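Local coordinates for protein haloacid dehalogenase-like hydrolase (PDB 3PGV) that probably acts as a metal-dependent phosphatase of the Cof family in the haloacid dehalogenase superfamily, and holds a calcium ion in this crystal, at residues E174-L179 with V193-L198; P178-M183 with H254-D259. All coordinates share one frame; numbering follows the deposited sequence.

Contact 1. Residues E174-L179 with V193-L198; sequences EHLLPL and VSFSTL
A small apolar contact joins the first turns of helix 173-187 to the end of strand 191-195, with F195 reaching from the strand to L176 and L177 on the helix. The two leucines receive the phenyl ring differently. L176 comes to the ring's edge, near its plane, and its CB lies 3.7 Å from F195 CE1. Its CD1 runs on past the ring toward the backbone at the end of the other segment, 3.8 Å from L198 O. L177 meets the neighbouring part of the ring with one methyl, CD2, which sits oblique to the ring, 3.8 Å from F195 CE2. Taken whole, these two side chains cross at about a right angle. The chi1 of L177 (-70°) sets CG anti to the carbonyl carbon, and from there CD2 reaches the phenyl although the CB itself does not point at the strand. In HAD phosphatases of the Cof family a cap domain stands over a Rossmann-like core. The helix here packs on the six-stranded sheet that belongs to that cap, and 191-195 is an outermost strand of it. F195 also meets the ring of H173, with the planes inclined by about 55°, and touches L201 on the adjacent strand. L198 O, beside the methyl of L176, accepts a hydrogen bond from H173 ND1.

Contact 2. Residues P178-M183 with H254-D259; sequences PLEQAM and HQRLKD. With EDO (1,2-ethanediol), chain J.
R256 and E180 form a salt bridge that joins helix 255-260 to helix 173-187, whose backbones stay far apart: 13.9 Å separates R256 CA from E180 CA. Starting at the arginine, CB rests against a 1,2-ethanediol probably carried over from the crystallisation liquor, R256 CB lying 3.6 Å from its C2. With CG anti to the backbone N (chi1 -177°) and the chain extended as far as NE, the side chain leaves its helix almost straight. CD passes close to the diol, and CZ then holds out both terminal nitrogens toward the glutamate. NH1 donates to E180 OE1 at 3.0 Å, the straighter of the two bonds, with the acceptor almost in the guanidinium plane and its syn lone pair in use. R256 NH1 also donates to O1 of the diol at 3.1 Å. NH2 donates to E180 OE2 at 2.8 Å, a more bent bond at 142° whose acceptor is tilted from the guanidinium plane. This is an end-on, two-nitrogen grip, but a twisted one, since the carboxylate and guanidinium planes are 46° apart. E180 is extended too, and the two side chains approach from opposite directions. V193, F195 and L201 of the cap sheet touch the glutamate, while M235 touches the arginine. Helix 255-260 belongs to the Rossmann-like core, so the bridge ties core to cap; in HAD phosphatases the active site lies between these two parts, and the side chain of R256 is about 13 Å from the calcium ion. Because E180 is buried, the paired hydrogen bonds probably offset much of the cost of placing its charge there and would favour the ionised carboxylate.

Overall arrangement
Both contacts start from helix 173-187, and their centres lie about 6 Å apart. Contact 1 stays inside the cap, where helix and edge strand meet through hydrocarbon; contact 2 leaves the same helix for the core domain and relies on charge. Neither is wholly interior: each sets buried residues against more accessible ones, with E180 buried and R256 exposed in contact 2, and F195 and L176 buried in contact 1. The phenyl ring connects them, F195 CE2 lying 3.3 Å from E180 OE1 and F195 CD2 3.7 Å from R256 NH1, so the apolar patch of contact 1 borders the ion pair. A second junction brings L198 against H254.

Contact 1. Residues E174-L179 with V193-L198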
# COMPACT_ATOMS: atom_id res chain seq x y z
N GLU A 174 -14.32 15.18 1.50
CA GLU A 174 -15.52 15.11 2.31
C GLU A 174 -16.62 14.30 1.63
O GLU A 174 -17.44 13.69 2.31
CB GLU A 174 -16.04 16.53 2.65
CG GLU A 174 -15.24 17.26 3.74
CD GLU A 174 -13.81 17.64 3.40
OE1 GLU A 174 -13.51 17.93 2.21
OE2 GLU A 174 -12.99 17.73 4.34
N HIS A 175 -16.64 14.28 0.28
CA HIS A 175 -17.64 13.52 -0.48
C HIS A 175 -17.40 11.99 -0.39
O HIS A 175 -18.35 11.22 -0.48
CB HIS A 175 -17.67 13.99 -1.94
CG HIS A 175 -18.77 13.39 -2.75
ND1 HIS A 175 -20.09 13.78 -2.58
CD2 HIS A 175 -18.71 12.46 -3.72
CE1 HIS A 175 -20.79 13.05 -3.43
NE2 HIS A 175 -20.01 12.26 -4.16
N LEU A 176 -16.12 11.57 -0.16
CA LEU A 176 -15.75 10.16 -0.03
C LEU A 176 -16.07 9.58 1.34
O LEU A 176 -16.28 8.37 1.47
CB LEU A 176 -14.25 9.95 -0.36
CG LEU A 176 -13.85 10.11 -1.83
CD1 LEU A 176 -12.34 10.02 -2.00
CD2 LEU A 176 -14.55 9.09 -2.71
N LEU A 177 -16.07 10.44 2.39
CA LEU A 177 -16.33 10.00 3.78
C LEU A 177 -17.66 9.20 3.96
O LEU A 177 -17.63 8.12 4.55
CB LEU A 177 -16.25 11.18 4.76
CG LEU A 177 -14.84 11.74 4.97
CD1 LEU A 177 -14.89 13.05 5.73
CD2 LEU A 177 -13.94 10.73 5.68
N PRO A 178 -18.83 9.68 3.43
CA PRO A 178 -20.07 8.90 3.58
C PRO A 178 -20.03 7.58 2.78
O PRO A 178 -20.68 6.61 3.18
CB PRO A 178 -21.16 9.85 3.06
CG PRO A 178 -20.53 11.19 3.02
CD PRO A 178 -19.09 10.96 2.74
N LEU A 179 -19.24 7.53 1.67
CA LEU A 179 -19.08 6.31 0.88
C LEU A 179 -18.28 5.27 1.67
O LEU A 179 -18.60 4.07 1.63
CB LEU A 179 -18.41 6.60 -0.49
CG LEU A 179 -18.16 5.36 -1.43
CD1 LEU A 179 -19.45 4.64 -1.74
CD2 LEU A 179 -17.46 5.78 -2.73
N VAL A 193 -11.81 -1.37 3.96
CA VAL A 193 -11.93 -0.06 3.33
C VAL A 193 -10.89 0.88 3.93
O VAL A 193 -10.85 1.06 5.15
CB VAL A 193 -13.38 0.51 3.46
CG1 VAL A 193 -13.50 1.87 2.78
CG2 VAL A 193 -14.39 -0.47 2.89
N SER A 194 -10.02 1.45 3.09
CA SER A 194 -9.00 2.39 3.56
C SER A 194 -8.78 3.52 2.60
O SER A 194 -8.63 3.29 1.39
CB SER A 194 -7.67 1.68 3.81
OG SER A 194 -7.75 0.76 4.89
N PHE A 195 -8.59 4.75 3.13
CA PHE A 195 -8.08 5.86 2.31
C PHE A 195 -6.57 5.66 2.14
O PHE A 195 -5.92 5.17 3.05
CB PHE A 195 -8.33 7.21 3.01
CG PHE A 195 -9.71 7.80 2.83
CD1 PHE A 195 -10.00 8.60 1.73
CD2 PHE A 195 -10.68 7.64 3.80
CE1 PHE A 195 -11.25 9.18 1.59
CE2 PHE A 195 -11.94 8.21 3.65
CZ PHE A 195 -12.22 8.98 2.55
N SER A 196 -6.02 6.07 1.01
CA SER A 196 -4.57 6.17 0.85
C SER A 196 -4.25 7.67 0.92
O SER A 196 -3.91 8.17 1.99
CB SER A 196 -4.11 5.55 -0.47
OG SER A 196 -4.83 6.05 -1.58
N THR A 197 -4.60 8.43 -0.14
CA THR A 197 -4.58 9.88 -0.08
C THR A 197 -5.98 10.34 0.35
O THR A 197 -6.86 9.50 0.51
CB THR A 197 -4.20 10.47 -1.45
OG1 THR A 197 -5.22 10.17 -2.41
CG2 THR A 197 -2.83 9.98 -1.94
N LEU A 198 -6.20 11.65 0.52
CA LEU A 198 -7.54 12.16 0.87
C LEU A 198 -8.53 11.95 -0.28
O LEU A 198 -9.75 11.96 -0.06
CB LEU A 198 -7.48 13.67 1.21
CG LEU A 198 -6.80 14.09 2.52
CD1 LEU A 198 -7.03 15.56 2.79
CD2 LEU A 198 -7.32 13.30 3.68

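Contact 2. Residues P178-M183 with H254-D259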
# COMPACT_ATOMS: atom_id res chain seq x y z
N PRO A 178 -18.83 9.68 3.43
CA PRO A 178 -20.07 8.90 3.58
C PRO A 178 -20.03 7.58 2.78
O PRO A 178 -20.68 6.61 3.18
CB PRO A 178 -21.16 9.85 3.06
CG PRO A 178 -20.53 11.19 3.02
CD PRO A 178 -19.09 10.96 2.74
N LEU A 179 -19.24 7.53 1.67
CA LEU A 179 -19.08 6.31 0.88
C LEU A 179 -18.28 5.27 1.67
O LEU A 179 -18.60 4.07 1.63
CB LEU A 179 -18.41 6.60 -0.49
CG LEU A 179 -18.16 5.36 -1.43
CD1 LEU A 179 -19.45 4.64 -1.74
CD2 LEU A 179 -17.46 5.78 -2.73
N GLU A 180 -17.28 5.73 2.46
CA GLU A 180 -16.49 4.86 3.34
C GLU A 180 -17.40 4.20 4.38
O GLU A 180 -17.36 2.98 4.55
CB GLU A 180 -15.38 5.67 4.04
CG GLU A 180 -14.54 4.83 4.99
CD GLU A 180 -13.48 5.60 5.76
OE1 GLU A 180 -13.72 6.78 6.07
OE2 GLU A 180 -12.48 4.97 6.17
N GLN A 181 -18.28 5.01 5.02
CA GLN A 181 -19.21 4.53 6.02
C GLN A 181 -20.20 3.54 5.46
O GLN A 181 -20.50 2.55 6.13
CB GLN A 181 -19.96 5.70 6.69
CG GLN A 181 -19.37 6.13 8.00
CD GLN A 181 -19.63 5.12 9.11
OE1 GLN A 181 -18.78 4.86 9.96
NE2 GLN A 181 -20.82 4.52 9.12
N ALA A 182 -20.80 3.84 4.30
CA ALA A 182 -21.84 2.98 3.72
C ALA A 182 -21.29 1.61 3.35
O ALA A 182 -21.96 0.60 3.57
CB ALA A 182 -22.45 3.65 2.49
N MSE A 183 -20.05 1.55 2.82
CA MSE A 183 -19.44 0.29 2.42
C MSE A 183 -19.05 -0.55 3.61
O MSE A 183 -19.33 -1.74 3.61
CB MSE A 183 -18.25 0.53 1.48
CG MSE A 183 -18.67 1.16 0.14
SE MSE A 183 -17.23 1.29 -1.13
CE MSE A 183 -15.99 2.38 -0.08
N HIS A 254 -0.96 11.59 7.36
CA HIS A 254 -2.31 12.10 7.55
C HIS A 254 -2.66 12.14 9.03
O HIS A 254 -2.27 11.24 9.78
CB HIS A 254 -3.32 11.26 6.77
CG HIS A 254 -3.13 11.36 5.30
ND1 HIS A 254 -3.71 12.37 4.56
CD2 HIS A 254 -2.35 10.61 4.48
CE1 HIS A 254 -3.30 12.18 3.31
NE2 HIS A 254 -2.49 11.12 3.22
N GLN A 255 -3.32 13.23 9.48
CA GLN A 255 -3.67 13.45 10.88
C GLN A 255 -4.59 12.34 11.42
O GLN A 255 -4.48 11.97 12.59
CB GLN A 255 -4.33 14.84 11.05
CG GLN A 255 -4.58 15.25 12.51
CD GLN A 255 -3.29 15.44 13.26
OE1 GLN A 255 -2.39 16.18 12.84
NE2 GLN A 255 -3.19 14.82 14.42
N ARG A 256 -5.47 11.80 10.56
CA ARG A 256 -6.39 10.73 10.95
C ARG A 256 -5.61 9.49 11.42
O ARG A 256 -6.06 8.80 12.34
CB ARG A 256 -7.36 10.39 9.81
CG ARG A 256 -8.39 9.32 10.19
CD ARG A 256 -9.44 9.12 9.11
NE ARG A 256 -10.13 7.84 9.25
CZ ARG A 256 -11.04 7.40 8.40
NH1 ARG A 256 -11.42 8.14 7.37
NH2 ARG A 256 -11.59 6.20 8.58
N LEU A 257 -4.45 9.21 10.80
CA LEU A 257 -3.58 8.10 11.20
C LEU A 257 -2.96 8.39 12.57
O LEU A 257 -2.93 7.50 13.43
CB LEU A 257 -2.47 7.85 10.13
CG LEU A 257 -1.39 6.78 10.50
CD1 LEU A 257 -2.03 5.38 10.75
CD2 LEU A 257 -0.32 6.70 9.45
N LYS A 258 -2.48 9.63 12.77
CA LYS A 258 -1.90 10.06 14.05
C LYS A 258 -2.95 9.98 15.17
O LYS A 258 -2.64 9.50 16.27
CB LYS A 258 -1.32 11.48 13.95
CG LYS A 258 -0.10 11.58 13.04
CD LYS A 258 0.31 13.01 12.81
CE LYS A 258 1.51 13.13 11.90
NZ LYS A 258 1.90 14.56 11.70
N ASP A 259 -4.20 10.40 14.87
CA ASP A 259 -5.30 10.40 15.83
C ASP A 259 -5.75 8.97 16.19
O ASP A 259 -6.10 8.71 17.34
CB ASP A 259 -6.50 11.20 15.28
CG ASP A 259 -6.24 12.69 15.13
OD1 ASP A 259 -5.22 13.19 15.67
OD2 ASP A 259 -7.09 13.38 14.51
C1 EDO J . -8.80 10.11 5.61
O1 EDO J . -9.83 10.67 6.43
C2 EDO J . -7.44 10.48 6.19
O2 EDO J . -6.42 9.91 5.38